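Local coordinates for protein ribonuclease J (Methanolobus psychrophilus R15, PDB 5HAB) that probably degrades RNA as a metal-dependent exoribonuclease of the beta-CASP branch of the metallo-beta-lactamase superfamily, at residues A281-M295 / I330-T343. The protein carries 1 engineered substitution. Residues are numbered along the deposited sequence; the frame is centred on the assembly and turned at random.
Sequences AQEMGRIPVLLGRSM and IMEAGKDKYLPVMT. With SO4 (sulfate ion), chain J; nucleotides of chain D.
The guanidinium of R286 lies against the backbone of 335-338: the D336 carbonyl oxygen sits over one face, offset toward the rim, while the Y338 carbonyl meets its edge, in plane, where NH1 donates to Y338 O at 3.0 Å, nearly straight (163°). NH2 is held by the S258 carbonyl, and the two hydrogen bonds limit the group's rotation. The Y338 ring takes I330 CG1 over one face near the rim, and I287 lies alongside, I287 CB 3.6 Å from Y338 CD1. V289 turns CG1 between its backbone N and carbonyl carbon (chi1 38°), bringing V289 CG1 3.7 Å from I330 CD1. On the other sheet face the M284 and L339 side chains cross at about a right angle, M284 CE 3.5 Å from L339 CD2. Between these layers, strands 287-291 and 338-342 pair in parallel within the six-stranded beta-CASP sheet, V341 N reaching V289 O at 2.9 Å. Beyond their C-terminal ends, S294 N and OG donate to OP2 of an RNA adenosine phosphate, which T343 OG1 binds weakly through OP1. A mostly buried, backbone-bonded pair thus ends in uncharged donors at the N-terminus of helix 293-304, whose dipole would favour the phosphate's negative charge.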
ATOM      1  N   ALA B 281      18.839 -30.737  -6.691  1.00 59.82           N
ATOM      2  CA  ALA B 281      19.975 -31.105  -5.854  1.00 55.01           C
ATOM      3  C   ALA B 281      20.805 -32.164  -6.565  1.00 72.47           C
ATOM      4  O   ALA B 281      22.036 -32.156  -6.501  1.00 60.91           O
ATOM      5  CB  ALA B 281      19.511 -31.607  -4.499  1.00 65.84           C
ATOM      6  N   GLN B 282      20.119 -33.081  -7.241  1.00 76.18           N
ATOM      7  CA  GLN B 282      20.804 -34.109  -8.015  1.00 73.48           C
ATOM      8  C   GLN B 282      21.452 -33.533  -9.273  1.00 80.77           C
ATOM      9  O   GLN B 282      22.359 -34.142  -9.835  1.00 90.80           O
ATOM     10  CB  GLN B 282      19.843 -35.248  -8.375  1.00 76.09           C
ATOM     11  CG  GLN B 282      19.352 -36.053  -7.168  1.00 78.99           C
ATOM     12  CD  GLN B 282      20.475 -36.717  -6.372  1.00 81.04           C
ATOM     13  OE1 GLN B 282      20.752 -37.903  -6.549  1.00 87.87           O
ATOM     14  NE2 GLN B 282      21.112 -35.961  -5.483  1.00 84.36           N
ATOM     15  N   GLU B 283      20.980 -32.380  -9.736  1.00 81.96           N
ATOM     16  CA  GLU B 283      21.560 -31.772 -10.935  1.00 66.11           C
ATOM     17  C   GLU B 283      22.689 -30.774 -10.599  1.00 59.80           C
ATOM     18  O   GLU B 283      23.362 -30.264 -11.490  1.00 68.13           O
ATOM     19  CB  GLU B 283      20.448 -31.098 -11.762  1.00 69.61           C
ATOM     20  CG  GLU B 283      20.879 -30.580 -13.138  1.00 75.02           C
ATOM     21  CD  GLU B 283      19.717 -30.049 -13.965  1.00104.31           C
ATOM     22  OE1 GLU B 283      19.970 -29.499 -15.061  1.00 90.42           O
ATOM     23  OE2 GLU B 283      18.557 -30.161 -13.512  1.00 93.86           O
ATOM     24  N   MET B 284      22.909 -30.498  -9.317  1.00 59.83           N
ATOM     25  CA  MET B 284      23.988 -29.585  -8.935  1.00 49.43           C
ATOM     26  C   MET B 284      25.049 -30.192  -8.012  1.00 63.03           C
ATOM     27  O   MET B 284      25.795 -29.463  -7.354  1.00 58.34           O
ATOM     28  CB  MET B 284      23.408 -28.315  -8.298  1.00 61.68           C
ATOM     29  CG  MET B 284      22.638 -28.512  -7.013  1.00 72.64           C
ATOM     30  SD  MET B 284      21.569 -27.099  -6.645  1.00 55.06           S
ATOM     31  CE  MET B 284      21.290 -27.362  -4.908  1.00 50.27           C
ATOM     32  N   GLY B 285      25.096 -31.519  -7.954  1.00 74.77           N
ATOM     33  CA  GLY B 285      26.098 -32.240  -7.182  1.00 64.97           C
ATOM     34  C   GLY B 285      26.075 -32.039  -5.679  1.00 75.41           C
ATOM     35  O   GLY B 285      27.109 -32.125  -5.015  1.00 87.36           O
ATOM     36  N   ARG B 286      24.889 -31.796  -5.135  1.00 58.71           N
ATOM     37  CA  ARG B 286      24.721 -31.714  -3.690  1.00 73.02           C
ATOM     38  C   ARG B 286      23.859 -32.870  -3.195  1.00 60.95           C
ATOM     39  O   ARG B 286      23.042 -33.408  -3.942  1.00 56.21           O
ATOM     40  CB  ARG B 286      24.113 -30.369  -3.288  1.00 71.55           C
ATOM     41  CG  ARG B 286      24.939 -29.174  -3.737  1.00 59.29           C
ATOM     42  CD  ARG B 286      24.455 -27.900  -3.075  1.00 54.14           C
ATOM     43  NE  ARG B 286      25.294 -26.752  -3.399  1.00 53.60           N
ATOM     44  CZ  ARG B 286      25.633 -25.811  -2.522  1.00 54.73           C
ATOM     45  NH1 ARG B 286      25.212 -25.892  -1.267  1.00 48.52           N
ATOM     46  NH2 ARG B 286      26.398 -24.796  -2.893  1.00 59.75           N
ATOM     47  N   ILE B 287      24.050 -33.256  -1.938  1.00 65.06           N
ATOM     48  CA  ILE B 287      23.241 -34.318  -1.358  1.00 77.29           C
ATOM     49  C   ILE B 287      21.974 -33.730  -0.757  1.00 66.15           C
ATOM     50  O   ILE B 287      22.037 -32.943   0.190  1.00 58.10           O
ATOM     51  CB  ILE B 287      24.029 -35.100  -0.289  1.00 59.71           C
ATOM     52  CG1 ILE B 287      25.171 -35.892  -0.928  1.00 71.24           C
ATOM     53  CG2 ILE B 287      23.103 -36.015   0.498  1.00 63.35           C
ATOM     54  CD1 ILE B 287      26.042 -36.612   0.078  1.00 72.47           C
ATOM     55  N   PRO B 288      20.814 -34.115  -1.305  1.00 48.11           N
ATOM     56  CA  PRO B 288      19.534 -33.618  -0.797  1.00 58.39           C
ATOM     57  C   PRO B 288      19.182 -34.243   0.547  1.00 59.03           C
ATOM     58  O   PRO B 288      18.911 -35.439   0.620  1.00 72.18           O
ATOM     59  CB  PRO B 288      18.539 -34.035  -1.886  1.00 58.63           C
ATOM     60  CG  PRO B 288      19.168 -35.214  -2.539  1.00 55.08           C
ATOM     61  CD  PRO B 288      20.649 -34.984  -2.482  1.00 53.20           C
ATOM     62  N   VAL B 289      19.192 -33.431   1.596  1.00 49.11           N
ATOM     63  CA  VAL B 289      18.855 -33.898   2.933  1.00 56.61           C
ATOM     64  C   VAL B 289      17.619 -33.164   3.458  1.00 67.12           C
ATOM     65  O   VAL B 289      17.621 -31.943   3.604  1.00 62.67           O
ATOM     66  CB  VAL B 289      20.061 -33.755   3.890  1.00 63.75           C
ATOM     67  CG1 VAL B 289      20.832 -32.480   3.598  1.00 71.30           C
ATOM     68  CG2 VAL B 289      19.610 -33.805   5.342  1.00 59.70           C
ATOM     69  N   LEU B 290      16.555 -33.918   3.707  1.00 65.22           N
ATOM     70  CA  LEU B 290      15.299 -33.363   4.204  1.00 49.88           C
ATOM     71  C   LEU B 290      15.265 -33.322   5.732  1.00 59.35           C
ATOM     72  O   LEU B 290      15.463 -34.343   6.386  1.00 76.99           O
ATOM     73  CB  LEU B 290      14.120 -34.182   3.672  1.00 56.15           C
ATOM     74  CG  LEU B 290      13.557 -33.887   2.275  1.00 54.04           C
ATOM     75  CD1 LEU B 290      14.642 -33.775   1.219  1.00 62.21           C
ATOM     76  CD2 LEU B 290      12.579 -34.979   1.888  1.00 48.08           C
ATOM     77  N   LEU B 291      15.004 -32.147   6.299  1.00 53.41           N
ATOM     78  CA  LEU B 291      15.014 -31.978   7.751  1.00 46.94           C
ATOM     79  C   LEU B 291      13.680 -31.457   8.274  1.00 59.87           C
ATOM     80  O   LEU B 291      13.027 -30.636   7.633  1.00 65.69           O
ATOM     81  CB  LEU B 291      16.134 -31.029   8.190  1.00 55.11           C
ATOM     82  CG  LEU B 291      17.582 -31.392   7.860  1.00 64.50           C
ATOM     83  CD1 LEU B 291      18.001 -30.795   6.534  1.00 69.60           C
ATOM     84  CD2 LEU B 291      18.508 -30.928   8.968  1.00 77.87           C
ATOM     85  N   GLY B 292      13.286 -31.943   9.447  1.00 65.30           N
ATOM     86  CA  GLY B 292      12.030 -31.551  10.061  1.00 64.19           C
ATOM     87  C   GLY B 292      11.044 -32.699  10.112  1.00 62.71           C
ATOM     88  O   GLY B 292      10.976 -33.503   9.183  1.00 60.46           O
ATOM     89  N   ARG B 293      10.274 -32.775  11.194  1.00 79.72           N
ATOM     90  CA  ARG B 293       9.342 -33.881  11.397  1.00 79.71           C
ATOM     91  C   ARG B 293       8.282 -33.943  10.296  1.00 61.06           C
ATOM     92  O   ARG B 293       7.964 -35.023   9.787  1.00 66.86           O
ATOM     93  CB  ARG B 293       8.670 -33.768  12.769  1.00 82.06           C
ATOM     94  CG  ARG B 293       7.790 -34.959  13.129  1.00 90.29           C
ATOM     95  CD  ARG B 293       8.629 -36.212  13.372  1.00 90.64           C
ATOM     96  NE  ARG B 293       9.406 -36.122  14.607  1.00 99.25           N
ATOM     97  CZ  ARG B 293      10.310 -37.019  14.994  1.00 95.00           C
ATOM     98  NH1 ARG B 293      10.564 -38.080  14.239  1.00 76.23           N
ATOM     99  NH2 ARG B 293      10.965 -36.852  16.136  1.00 78.38           N
ATOM    100  N   SER B 294       7.753 -32.784   9.919  1.00 64.59           N
ATOM    101  CA  SER B 294       6.678 -32.717   8.934  1.00 58.22           C
ATOM    102  C   SER B 294       7.170 -33.046   7.521  1.00 56.81           C
ATOM    103  O   SER B 294       6.399 -33.550   6.696  1.00 58.99           O
ATOM    104  CB  SER B 294       6.020 -31.337   8.957  1.00 71.24           C
ATOM    105  OG  SER B 294       6.900 -30.345   8.468  1.00 85.02           O
ATOM    106  N   MET B 295       8.436 -32.744   7.233  1.00 59.05           N
ATOM    107  CA  MET B 295       9.054 -33.195   5.984  1.00 58.91           C
ATOM    108  C   MET B 295       8.998 -34.712   5.901  1.00 72.05           C
ATOM    109  O   MET B 295       8.593 -35.272   4.881  1.00 55.47           O
ATOM    110  CB  MET B 295      10.508 -32.726   5.869  1.00 55.42           C
ATOM    111  CG  MET B 295      10.692 -31.288   5.419  1.00 60.23           C
ATOM    112  SD  MET B 295      10.104 -30.988   3.738  1.00 66.16           S
ATOM    113  CE  MET B 295      10.286 -29.206   3.635  1.00 64.45           C
ATOM    114  N   ILE B 330      27.042 -31.930   8.065  1.00 65.59           N
ATOM    115  CA  ILE B 330      27.097 -31.036   6.914  1.00 74.28           C
ATOM    116  C   ILE B 330      28.111 -29.926   7.159  1.00 79.07           C
ATOM    117  O   ILE B 330      28.946 -29.627   6.301  1.00 64.28           O
ATOM    118  CB  ILE B 330      25.707 -30.454   6.608  1.00 74.53           C
ATOM    119  CG1 ILE B 330      24.766 -31.556   6.119  1.00 64.30           C
ATOM    120  CG2 ILE B 330      25.807 -29.317   5.594  1.00 70.40           C
ATOM    121  CD1 ILE B 330      23.332 -31.113   5.979  1.00 74.99           C
ATOM    122  N   MET B 331      28.030 -29.328   8.341  1.00 65.31           N
ATOM    123  CA  MET B 331      28.891 -28.216   8.720  1.00 72.25           C
ATOM    124  C   MET B 331      30.364 -28.607   8.666  1.00 71.96           C
ATOM    125  O   MET B 331      31.214 -27.798   8.296  1.00 78.85           O
ATOM    126  CB  MET B 331      28.522 -27.725  10.123  1.00 78.76           C
ATOM    127  CG  MET B 331      29.242 -26.469  10.570  1.00 85.70           C
ATOM    128  SD  MET B 331      29.119 -25.139   9.361  1.00 83.47           S
ATOM    129  CE  MET B 331      27.354 -25.010   9.167  1.00 57.73           C
ATOM    130  N   GLU B 332      30.658 -29.850   9.029  1.00 75.96           N
ATOM    131  CA  GLU B 332      32.035 -30.325   9.094  1.00 81.24           C
ATOM    132  C   GLU B 332      32.423 -31.154   7.871  1.00 79.60           C
ATOM    133  O   GLU B 332      33.375 -31.930   7.920  1.00 87.73           O
ATOM    134  CB  GLU B 332      32.247 -31.155  10.365  1.00 96.59           C
ATOM    135  CG  GLU B 332      31.948 -30.408  11.656  1.00100.49           C
ATOM    136  CD  GLU B 332      32.007 -31.310  12.876  1.00107.17           C
ATOM    137  OE1 GLU B 332      32.043 -32.547  12.700  1.00101.90           O
ATOM    138  OE2 GLU B 332      32.012 -30.782  14.009  1.00104.74           O
ATOM    139  N   ALA B 333      31.695 -30.984   6.773  1.00 82.12           N
ATOM    140  CA  ALA B 333      32.036 -31.669   5.531  1.00 68.70           C
ATOM    141  C   ALA B 333      32.012 -30.703   4.356  1.00 80.84           C
ATOM    142  O   ALA B 333      32.508 -31.012   3.271  1.00 78.38           O
ATOM    143  CB  ALA B 333      31.085 -32.827   5.284  1.00 67.83           C
ATOM    144  N   GLY B 334      31.428 -29.532   4.579  1.00 77.32           N
ATOM    145  CA  GLY B 334      31.301 -28.536   3.534  1.00 73.09           C
ATOM    146  C   GLY B 334      29.854 -28.308   3.147  1.00 73.41           C
ATOM    147  O   GLY B 334      29.219 -29.175   2.544  1.00 70.63           O
ATOM    148  N   LYS B 335      29.336 -27.134   3.494  1.00 63.09           N
ATOM    149  CA  LYS B 335      27.967 -26.757   3.163  1.00 45.98           C
ATOM    150  C   LYS B 335      27.716 -26.819   1.663  1.00 69.91           C
ATOM    151  O   LYS B 335      26.586 -27.027   1.221  1.00 75.71           O
ATOM    152  CB  LYS B 335      27.670 -25.351   3.680  1.00 38.87           C
ATOM    153  CG  LYS B 335      27.820 -25.208   5.175  1.00 58.91           C
ATOM    154  CD  LYS B 335      27.290 -23.874   5.655  1.00 55.01           C
ATOM    155  CE  LYS B 335      28.333 -22.783   5.565  1.00 55.07           C
ATOM    156  NZ  LYS B 335      27.984 -21.661   6.478  1.00 59.04           N
ATOM    157  N   ASP B 336      28.786 -26.651   0.888  1.00 57.59           N
ATOM    158  CA  ASP B 336      28.713 -26.683  -0.568  1.00 57.40           C
ATOM    159  C   ASP B 336      28.392 -28.072  -1.119  1.00 57.21           C
ATOM    160  O   ASP B 336      28.177 -28.234  -2.319  1.00 55.78           O
ATOM    161  CB  ASP B 336      30.030 -26.190  -1.169  1.00 69.55           C
ATOM    162  CG  ASP B 336      31.207 -27.073  -0.794  1.00 81.14           C
ATOM    163  OD1 ASP B 336      31.696 -27.815  -1.672  1.00 74.49           O
ATOM    164  OD2 ASP B 336      31.627 -27.041   0.383  1.00 76.33           O
ATOM    165  N   LYS B 337      28.365 -29.072  -0.243  1.00 61.37           N
ATOM    166  CA  LYS B 337      28.159 -30.449  -0.675  1.00 80.63           C
ATOM    167  C   LYS B 337      26.740 -30.923  -0.370  1.00 77.91           C
ATOM    168  O   LYS B 337      26.372 -32.052  -0.692  1.00 71.65           O
ATOM    169  CB  LYS B 337      29.174 -31.377  -0.001  1.00 70.67           C
ATOM    170  CG  LYS B 337      30.600 -31.240  -0.518  1.00 69.28           C
ATOM    171  CD  LYS B 337      31.542 -32.196   0.207  1.00 84.92           C
ATOM    172  CE  LYS B 337      33.002 -31.909  -0.120  1.00 85.70           C
ATOM    173  NZ  LYS B 337      33.489 -30.656   0.528  1.00 84.29           N
ATOM    174  N   TYR B 338      25.940 -30.050   0.235  1.00 74.26           N
ATOM    175  CA  TYR B 338      24.594 -30.427   0.651  1.00 77.22           C
ATOM    176  C   TYR B 338      23.529 -29.411   0.257  1.00 70.90           C
ATOM    177  O   TYR B 338      23.803 -28.218   0.112  1.00 46.66           O
ATOM    178  CB  TYR B 338      24.556 -30.641   2.166  1.00 67.04           C
ATOM    179  CG  TYR B 338      25.389 -31.813   2.614  1.00 76.51           C
ATOM    180  CD1 TYR B 338      24.896 -33.108   2.536  1.00 72.15           C
ATOM    181  CD2 TYR B 338      26.676 -31.628   3.098  1.00 87.15           C
ATOM    182  CE1 TYR B 338      25.659 -34.186   2.936  1.00 81.34           C
ATOM    183  CE2 TYR B 338      27.446 -32.698   3.505  1.00 92.18           C
ATOM    184  CZ  TYR B 338      26.933 -33.975   3.422  1.00 91.10           C
ATOM    185  OH  TYR B 338      27.700 -35.041   3.821  1.00 97.45           O
ATOM    186  N   LEU B 339      22.311 -29.906   0.068  1.00 64.56           N
ATOM    187  CA  LEU B 339      21.152 -29.041  -0.071  1.00 40.50           C
ATOM    188  C   LEU B 339      20.111 -29.388   0.983  1.00 41.63           C
ATOM    189  O   LEU B 339      19.217 -30.196   0.729  1.00 46.29           O
ATOM    190  CB  LEU B 339      20.530 -29.157  -1.458  1.00 41.25           C
ATOM    191  CG  LEU B 339      19.443 -28.094  -1.638  1.00 53.27           C
ATOM    192  CD1 LEU B 339      20.061 -26.701  -1.568  1.00 42.29           C
ATOM    193  CD2 LEU B 339      18.633 -28.297  -2.912  1.00 41.51           C
ATOM    194  N   PRO B 340      20.236 -28.797   2.178  1.00 40.62           N
ATOM    195  CA  PRO B 340      19.213 -28.979   3.213  1.00 41.48           C
ATOM    196  C   PRO B 340      17.854 -28.445   2.765  1.00 67.62           C
ATOM    197  O   PRO B 340      17.715 -27.248   2.477  1.00 61.63           O
ATOM    198  CB  PRO B 340      19.754 -28.168   4.398  1.00 46.41           C
ATOM    199  CG  PRO B 340      21.217 -28.041   4.146  1.00 40.89           C
ATOM    200  CD  PRO B 340      21.365 -27.981   2.653  1.00 50.87           C
ATOM    201  N   VAL B 341      16.868 -29.334   2.703  1.00 64.75           N
ATOM    202  CA  VAL B 341      15.495 -28.958   2.399  1.00 43.90           C
ATOM    203  C   VAL B 341      14.690 -29.055   3.686  1.00 54.19           C
ATOM    204  O   VAL B 341      14.361 -30.151   4.135  1.00 59.65           O
ATOM    205  CB  VAL B 341      14.894 -29.856   1.312  1.00 45.79           C
ATOM    206  CG1 VAL B 341      13.528 -29.340   0.886  1.00 47.60           C
ATOM    207  CG2 VAL B 341      15.835 -29.966   0.133  1.00 48.66           C
ATOM    208  N   MET B 342      14.361 -27.911   4.273  1.00 48.34           N
ATOM    209  CA  MET B 342      13.880 -27.901   5.646  1.00 54.79           C
ATOM    210  C   MET B 342      12.604 -27.080   5.815  1.00 67.14           C
ATOM    211  O   MET B 342      12.218 -26.318   4.931  1.00 65.54           O
ATOM    212  CB  MET B 342      14.978 -27.372   6.565  1.00 55.31           C
ATOM    213  CG  MET B 342      15.225 -25.883   6.435  1.00 55.39           C
ATOM    214  SD  MET B 342      16.483 -25.336   7.597  1.00 53.26           S
ATOM    215  CE  MET B 342      17.804 -26.477   7.180  1.00 61.41           C
ATOM    216  N   THR B 343      11.936 -27.270   6.948  1.00 53.78           N
ATOM    217  CA  THR B 343      10.702 -26.554   7.246  1.00 47.73           C
ATOM    218  C   THR B 343      10.998 -25.235   7.946  1.00 46.84           C
ATOM    219  O   THR B 343      12.098 -25.034   8.462  1.00 43.28           O
ATOM    220  CB  THR B 343       9.755 -27.401   8.105  1.00 76.96           C
ATOM    221  OG1 THR B 343      10.389 -27.725   9.346  1.00 52.70           O
ATOM    222  CG2 THR B 343       9.409 -28.686   7.373  1.00 70.35           C
TER
HETATM  223  S   SO4 J 502      11.469 -34.630  18.900  1.00129.61           S
HETATM  224  O1  SO4 J 502      11.600 -33.175  18.911  1.00119.34           O
HETATM  225  O2  SO4 J 502      10.637 -35.037  17.770  1.00105.43           O
HETATM  226  O3  SO4 J 502      10.845 -35.067  20.147  1.00122.81           O
HETATM  227  O4  SO4 J 502      12.793 -35.237  18.782  1.00 99.03           O
ATOM    228  P     A D   5       9.054 -29.393  12.232  1.00 79.69           P
ATOM    229  OP1   A D   5      10.491 -29.348  11.862  1.00 86.65           O
ATOM    230  OP2   A D   5       8.088 -30.061  11.322  1.00 67.88           O
ATOM    231  O5'   A D   5       8.955 -30.078  13.665  1.00110.92           O
ATOM    232  C5'   A D   5      10.022 -29.969  14.604  1.00122.57           C
ATOM    233  C4'   A D   5       9.513 -29.579  15.968  1.00127.79           C
ATOM    234  O4'   A D   5       8.082 -29.347  15.879  1.00124.94           O
ATOM    235  C3'   A D   5       9.704 -30.630  17.055  1.00137.34           C
ATOM    236  O3'   A D   5       9.856 -29.985  18.319  1.00138.75           O
ATOM    237  C2'   A D   5       8.381 -31.387  17.017  1.00139.39           C
ATOM    238  O2'   A D   5       8.055 -32.061  18.214  1.00139.00           O
ATOM    239  C1'   A D   5       7.388 -30.267  16.702  1.00136.21           C
ATOM    240  N9    A D   5       6.212 -30.721  15.955  1.00131.86           N
ATOM    241  C8    A D   5       6.202 -31.301  14.709  1.00124.22           C
ATOM    242  N7    A D   5       5.005 -31.619  14.280  1.00124.18           N
ATOM    243  C5    A D   5       4.169 -31.224  15.314  1.00134.23           C
ATOM    244  C6    A D   5       2.773 -31.290  15.474  1.00139.39           C
ATOM    245  N6    A D   5       1.949 -31.796  14.553  1.00134.77           N
ATOM    246  N1    A D   5       2.251 -30.811  16.625  1.00142.71           N
ATOM    247  C2    A D   5       3.082 -30.305  17.546  1.00136.26           C
ATOM    248  N3    A D   5       4.409 -30.187  17.511  1.00131.90           N
ATOM    249  C4    A D   5       4.898 -30.675  16.357  1.00134.46           C
ATOM    250  P     A D   4       4.821 -27.523   8.263  1.00103.18           P
ATOM    251  OP1   A D   4       6.000 -27.366   7.369  1.00112.76           O
ATOM    252  OP2   A D   4       4.038 -28.784   8.227  1.00 81.74           O
ATOM    253  O5'   A D   4       5.280 -27.267   9.768  1.00 93.37           O
ATOM    254  C5'   A D   4       6.641 -27.012  10.080  1.00 91.84           C
ATOM    255  C4'   A D   4       6.811 -26.511  11.491  1.00 91.59           C
ATOM    256  O4'   A D   4       5.568 -25.955  11.987  1.00 94.91           O
ATOM    257  C3'   A D   4       7.187 -27.554  12.531  1.00108.47           C
ATOM    258  O3'   A D   4       8.568 -27.880  12.491  1.00103.75           O
ATOM    259  C2'   A D   4       6.744 -26.895  13.835  1.00108.65           C
ATOM    260  O2'   A D   4       7.706 -25.950  14.282  1.00 92.84           O
ATOM    261  C1'   A D   4       5.488 -26.135  13.386  1.00110.75           C
ATOM    262  N9    A D   4       4.234 -26.846  13.714  1.00125.79           N
ATOM    263  C8    A D   4       3.474 -27.654  12.902  1.00118.39           C
ATOM    264  N7    A D   4       2.401 -28.136  13.486  1.00120.57           N
ATOM    265  C5    A D   4       2.453 -27.609  14.769  1.00128.11           C
ATOM    266  C6    A D   4       1.604 -27.739  15.886  1.00133.52           C
ATOM    267  N6    A D   4       0.488 -28.473  15.891  1.00133.19           N
ATOM    268  N1    A D   4       1.945 -27.080  17.017  1.00131.87           N
ATOM    269  C2    A D   4       3.063 -26.343  17.017  1.00121.63           C
ATOM    270  N3    A D   4       3.938 -26.144  16.034  1.00123.75           N
ATOM    271  C4    A D   4       3.575 -26.813  14.923  1.00126.40           C
TER